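Local coordinates for protein MATE family efflux transporter (PDB 6IDP) that probably exports drugs and other toxic compounds across the bacterial membrane, as a multidrug transporter whose conformational change depends on protons, at residues 12-17 with 287-292. Numbering follows the deposited sequence.
Sequences KQLFQM and TMSLPP. With OLC ((2R)-2,3-dihydroxypropyl (9Z)-octadec-9-enoate), chain Q; OLC ((2R)-2,3-dihydroxypropyl (9Z)-octadec-9-enoate), chain P; OLC ((2R)-2,3-dihydroxypropyl (9Z)-octadec-9-enoate), chain M.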
ATOM      1  N   LYS A  12      -3.499  22.995  -5.797  1.00 42.22           N
ATOM      2  CA  LYS A  12      -3.766  23.243  -4.382  1.00 39.19           C
ATOM      3  C   LYS A  12      -4.729  22.216  -3.794  1.00 33.98           C
ATOM      4  O   LYS A  12      -4.604  21.836  -2.630  1.00 39.95           O
ATOM      5  CB  LYS A  12      -4.320  24.655  -4.181  1.00 41.08           C
ATOM      6  CG  LYS A  12      -3.277  25.751  -4.300  1.00 50.83           C
ATOM      7  CD  LYS A  12      -3.876  27.117  -4.016  1.00 62.08           C
ATOM      8  CE  LYS A  12      -2.801  28.191  -3.958  1.00 67.15           C
ATOM      9  NZ  LYS A  12      -2.040  28.287  -5.234  1.00 68.34           N
ATOM     10  N   GLN A  13      -5.690  21.771  -4.596  1.00 34.34           N
ATOM     11  CA  GLN A  13      -6.640  20.761  -4.141  1.00 32.86           C
ATOM     12  C   GLN A  13      -5.921  19.436  -3.903  1.00 29.76           C
ATOM     13  O   GLN A  13      -6.158  18.765  -2.900  1.00 28.93           O
ATOM     14  CB  GLN A  13      -7.779  20.581  -5.153  1.00 36.84           C
ATOM     15  CG  GLN A  13      -8.757  21.749  -5.223  1.00 50.25           C
ATOM     16  CD  GLN A  13      -9.758  21.613  -6.361  1.00 58.09           C
ATOM     17  OE1 GLN A  13     -10.018  20.513  -6.847  1.00 61.66           O
ATOM     18  NE2 GLN A  13     -10.319  22.736  -6.792  1.00 60.31           N
ATOM     19  N   LEU A  14      -5.035  19.072  -4.825  1.00 30.15           N
ATOM     20  CA  LEU A  14      -4.271  17.837  -4.692  1.00 30.99           C
ATOM     21  C   LEU A  14      -3.368  17.887  -3.463  1.00 34.82           C
ATOM     22  O   LEU A  14      -3.240  16.900  -2.742  1.00 34.28           O
ATOM     23  CB  LEU A  14      -3.442  17.570  -5.953  1.00 30.42           C
ATOM     24  CG  LEU A  14      -2.528  16.339  -5.920  1.00 35.42           C
ATOM     25  CD1 LEU A  14      -3.332  15.053  -5.771  1.00 28.71           C
ATOM     26  CD2 LEU A  14      -1.640  16.285  -7.158  1.00 31.66           C
ATOM     27  N   PHE A  15      -2.753  19.042  -3.219  1.00 32.49           N
ATOM     28  CA  PHE A  15      -1.890  19.206  -2.052  1.00 33.82           C
ATOM     29  C   PHE A  15      -2.665  19.022  -0.749  1.00 38.05           C
ATOM     30  O   PHE A  15      -2.220  18.306   0.148  1.00 32.96           O
ATOM     31  CB  PHE A  15      -1.209  20.578  -2.060  1.00 36.18           C
ATOM     32  CG  PHE A  15      -0.447  20.877  -0.801  1.00 42.74           C
ATOM     33  CD1 PHE A  15       0.773  20.270  -0.552  1.00 42.35           C
ATOM     34  CD2 PHE A  15      -0.954  21.759   0.141  1.00 45.46           C
ATOM     35  CE1 PHE A  15       1.477  20.539   0.611  1.00 50.52           C
ATOM     36  CE2 PHE A  15      -0.254  22.032   1.307  1.00 48.99           C
ATOM     37  CZ  PHE A  15       0.963  21.421   1.539  1.00 41.44           C
ATOM     38  N   GLN A  16      -3.824  19.667  -0.648  1.00 32.39           N
ATOM     39  CA  GLN A  16      -4.636  19.584   0.564  1.00 34.98           C
ATOM     40  C   GLN A  16      -5.198  18.183   0.777  1.00 33.12           C
ATOM     41  O   GLN A  16      -5.425  17.770   1.910  1.00 35.04           O
ATOM     42  CB  GLN A  16      -5.779  20.603   0.526  1.00 35.10           C
ATOM     43  CG  GLN A  16      -5.330  22.049   0.692  1.00 40.61           C
ATOM     44  CD  GLN A  16      -4.667  22.310   2.036  1.00 48.45           C
ATOM     45  OE1 GLN A  16      -5.028  21.712   3.050  1.00 51.94           O
ATOM     46  NE2 GLN A  16      -3.687  23.209   2.047  1.00 55.25           N
ATOM     47  N   MET A  17      -5.427  17.458  -0.312  1.00 28.63           N
ATOM     48  CA  MET A  17      -5.899  16.084  -0.217  1.00 27.02           C
ATOM     49  C   MET A  17      -4.776  15.124   0.168  1.00 39.17           C
ATOM     50  O   MET A  17      -5.012  14.125   0.844  1.00 31.21           O
ATOM     51  CB  MET A  17      -6.525  15.638  -1.540  1.00 29.78           C
ATOM     52  CG  MET A  17      -7.897  16.229  -1.824  1.00 39.99           C
ATOM     53  SD  MET A  17      -9.225  15.402  -0.930  1.00 45.87           S
ATOM     54  CE  MET A  17      -9.152  13.761  -1.647  1.00 51.65           C
ATOM     55  N   THR A 287      -1.272   8.051  -4.188  1.00 29.04           N
ATOM     56  CA  THR A 287      -2.054   6.938  -4.723  1.00 28.24           C
ATOM     57  C   THR A 287      -3.296   6.667  -3.879  1.00 27.83           C
ATOM     58  O   THR A 287      -4.117   5.818  -4.224  1.00 32.15           O
ATOM     59  CB  THR A 287      -1.224   5.642  -4.816  1.00 33.86           C
ATOM     60  OG1 THR A 287      -0.765   5.269  -3.512  1.00 36.32           O
ATOM     61  CG2 THR A 287      -0.034   5.838  -5.740  1.00 34.85           C
ATOM     62  N   MET A 288      -3.426   7.386  -2.770  1.00 27.08           N
ATOM     63  CA  MET A 288      -4.614   7.289  -1.934  1.00 33.75           C
ATOM     64  C   MET A 288      -5.468   8.554  -2.013  1.00 33.30           C
ATOM     65  O   MET A 288      -6.663   8.520  -1.728  1.00 27.48           O
ATOM     66  CB  MET A 288      -4.220   7.006  -0.485  1.00 36.06           C
ATOM     67  CG  MET A 288      -3.672   5.608  -0.268  1.00 41.24           C
ATOM     68  SD  MET A 288      -3.126   5.330   1.424  1.00 66.10           S
ATOM     69  CE  MET A 288      -1.734   6.451   1.507  1.00 77.92           C
ATOM     70  N   SER A 289      -4.855   9.665  -2.407  1.00 30.75           N
ATOM     71  CA  SER A 289      -5.568  10.939  -2.469  1.00 31.72           C
ATOM     72  C   SER A 289      -6.075  11.245  -3.876  1.00 31.89           C
ATOM     73  O   SER A 289      -7.154  11.810  -4.047  1.00 29.91           O
ATOM     74  CB  SER A 289      -4.672  12.078  -1.977  1.00 32.04           C
ATOM     75  OG  SER A 289      -3.475  12.152  -2.731  1.00 38.16           O
ATOM     76  N   LEU A 290      -5.294  10.862  -4.879  1.00 29.01           N
ATOM     77  CA  LEU A 290      -5.626  11.144  -6.272  1.00 27.70           C
ATOM     78  C   LEU A 290      -6.817  10.340  -6.837  1.00 28.75           C
ATOM     79  O   LEU A 290      -7.660  10.916  -7.526  1.00 31.49           O
ATOM     80  CB  LEU A 290      -4.389  10.923  -7.151  1.00 27.05           C
ATOM     81  CG  LEU A 290      -4.491  11.270  -8.635  1.00 36.76           C
ATOM     82  CD1 LEU A 290      -4.917  12.716  -8.812  1.00 28.66           C
ATOM     83  CD2 LEU A 290      -3.161  11.008  -9.327  1.00 35.27           C
ATOM     84  N   PRO A 291      -6.894   9.017  -6.566  1.00 30.51           N
ATOM     85  CA  PRO A 291      -8.029   8.280  -7.148  1.00 32.34           C
ATOM     86  C   PRO A 291      -9.445   8.796  -6.814  1.00 29.88           C
ATOM     87  O   PRO A 291     -10.284   8.749  -7.708  1.00 29.70           O
ATOM     88  CB  PRO A 291      -7.838   6.864  -6.592  1.00 31.84           C
ATOM     89  CG  PRO A 291      -6.370   6.742  -6.406  1.00 29.63           C
ATOM     90  CD  PRO A 291      -5.931   8.099  -5.924  1.00 29.47           C
ATOM     91  N   PRO A 292      -9.715   9.259  -5.575  1.00 29.36           N
ATOM     92  CA  PRO A 292     -11.069   9.790  -5.361  1.00 32.33           C
ATOM     93  C   PRO A 292     -11.352  11.032  -6.196  1.00 32.66           C
ATOM     94  O   PRO A 292     -12.471  11.204  -6.675  1.00 30.16           O
ATOM     95  CB  PRO A 292     -11.085  10.147  -3.873  1.00 30.15           C
ATOM     96  CG  PRO A 292      -9.968   9.391  -3.267  1.00 26.16           C
ATOM     97  CD  PRO A 292      -8.929   9.253  -4.327  1.00 25.88           C
TER
HETATM   98  C18 OLC Q 516       7.295  19.517  -1.385  1.00 67.27           C
HETATM   99  C10 OLC Q 516       0.495  25.383  -1.119  1.00 77.27           C
HETATM  100  C9  OLC Q 516      -0.442  26.347  -1.228  1.00 77.37           C
HETATM  101  C17 OLC Q 516       6.010  20.106  -0.843  1.00 69.70           C
HETATM  102  C11 OLC Q 516       1.956  25.724  -1.321  1.00 76.84           C
HETATM  103  C16 OLC Q 516       5.350  20.975  -1.895  1.00 66.34           C
HETATM  104  C12 OLC Q 516       2.832  24.543  -0.954  1.00 74.92           C
HETATM  105  C15 OLC Q 516       4.285  21.827  -1.237  1.00 64.69           C
HETATM  106  C13 OLC Q 516       2.320  23.287  -1.629  1.00 71.90           C
HETATM  107  C14 OLC Q 516       3.464  22.542  -2.289  1.00 67.15           C
HETATM  108  C18 OLC P 515       2.494  16.410   0.205  1.00 56.72           C
HETATM  109  C10 OLC P 515       2.172  20.793  -5.733  1.00 68.99           C
HETATM  110  C9  OLC P 515       2.258  22.141  -5.687  1.00 68.38           C
HETATM  111  C17 OLC P 515       3.375  16.621  -1.007  1.00 52.23           C
HETATM  112  C11 OLC P 515       0.848  20.093  -5.509  1.00 67.75           C
HETATM  113  C8  OLC P 515       1.032  22.990  -5.416  1.00 63.73           C
HETATM  114  C16 OLC P 515       2.632  17.440  -2.042  1.00 45.49           C
HETATM  115  C12 OLC P 515       0.946  18.636  -5.913  1.00 61.89           C
HETATM  116  C7  OLC P 515       1.452  24.360  -4.927  1.00 61.84           C
HETATM  117  C15 OLC P 515       1.676  16.552  -2.806  1.00 37.86           C
HETATM  118  C13 OLC P 515       1.760  17.861  -4.899  1.00 56.61           C
HETATM  119  C6  OLC P 515       1.298  25.384  -6.031  1.00 61.25           C
HETATM  120  C14 OLC P 515       0.870  17.396  -3.768  1.00 48.56           C
HETATM  121  C5  OLC P 515      -0.167  25.710  -6.227  1.00 63.13           C
HETATM  122  C18 OLC M 512       4.319  18.841   4.046  1.00 60.21           C
HETATM  123  C10 OLC M 512      -3.180  23.271   6.185  1.00 54.09           C
HETATM  124  C17 OLC M 512       2.878  18.934   4.500  1.00 60.11           C
HETATM  125  C11 OLC M 512      -2.032  23.623   5.265  1.00 51.79           C
HETATM  126  C16 OLC M 512       2.631  20.289   5.126  1.00 58.64           C
HETATM  127  C12 OLC M 512      -1.147  22.412   5.063  1.00 44.46           C
HETATM  128  C15 OLC M 512       1.166  20.431   5.484  1.00 52.73           C
HETATM  129  C13 OLC M 512      -0.527  22.013   6.384  1.00 48.43           C
HETATM  130  C14 OLC M 512       0.952  21.746   6.202  1.00 52.35           C
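Ser289 turns its CB into helix 5-39 and meets the last turn of segment 12-17 through the backbone: its CB lies 3.5 Å from Met17 O and 4.0 Å from Met17 CB. With a side chain this small, Ser289 CA and Met17 CA lie 5.6 Å apart. The buried Ser289 hydroxyl bonds to Thr18 OG1, and Met17 O takes a hydrogen bond from Thr160 OG1. Met17 turns about its CB-CG and CG-SD bonds, which brings its methyl CE to 3.7 Å from Ser289 O; a flexible, unbranched thioether suits this bent path.

The apolar part is a leucine pair, branched and without polar atoms to satisfy. Each has CG swung opposite its backbone N (chi1 177° in Leu14, -175° in Leu290), and the side chains meet at a slant, Leu14 CD1 touching Leu290 CD1 at 4.1 Å; both also rest on Leu309 and Ala313 of helix 303-330. Within the helical MATE fold the contact joins the first helix, 5-39, to helix 281-299 of the second MatE family region, the segments running at 131° with axes 9.4 Å apart. The N atoms of Pro291 and Pro292 carry no hydrogen and cannot bond back to the turn before, which goes with a kink here; Met288 N lacks that bond too.

Contacts with lipid come from monoolein. Leu14 CD2 packs on C12 of the monoolein of chain P, while Phe15 points away from helix 281-299, its flat ring taking C13 of the chain Q monoolein over one face, 3.5 Å above the ring centre, and C16 of the chain P monoolein in plane at its edge.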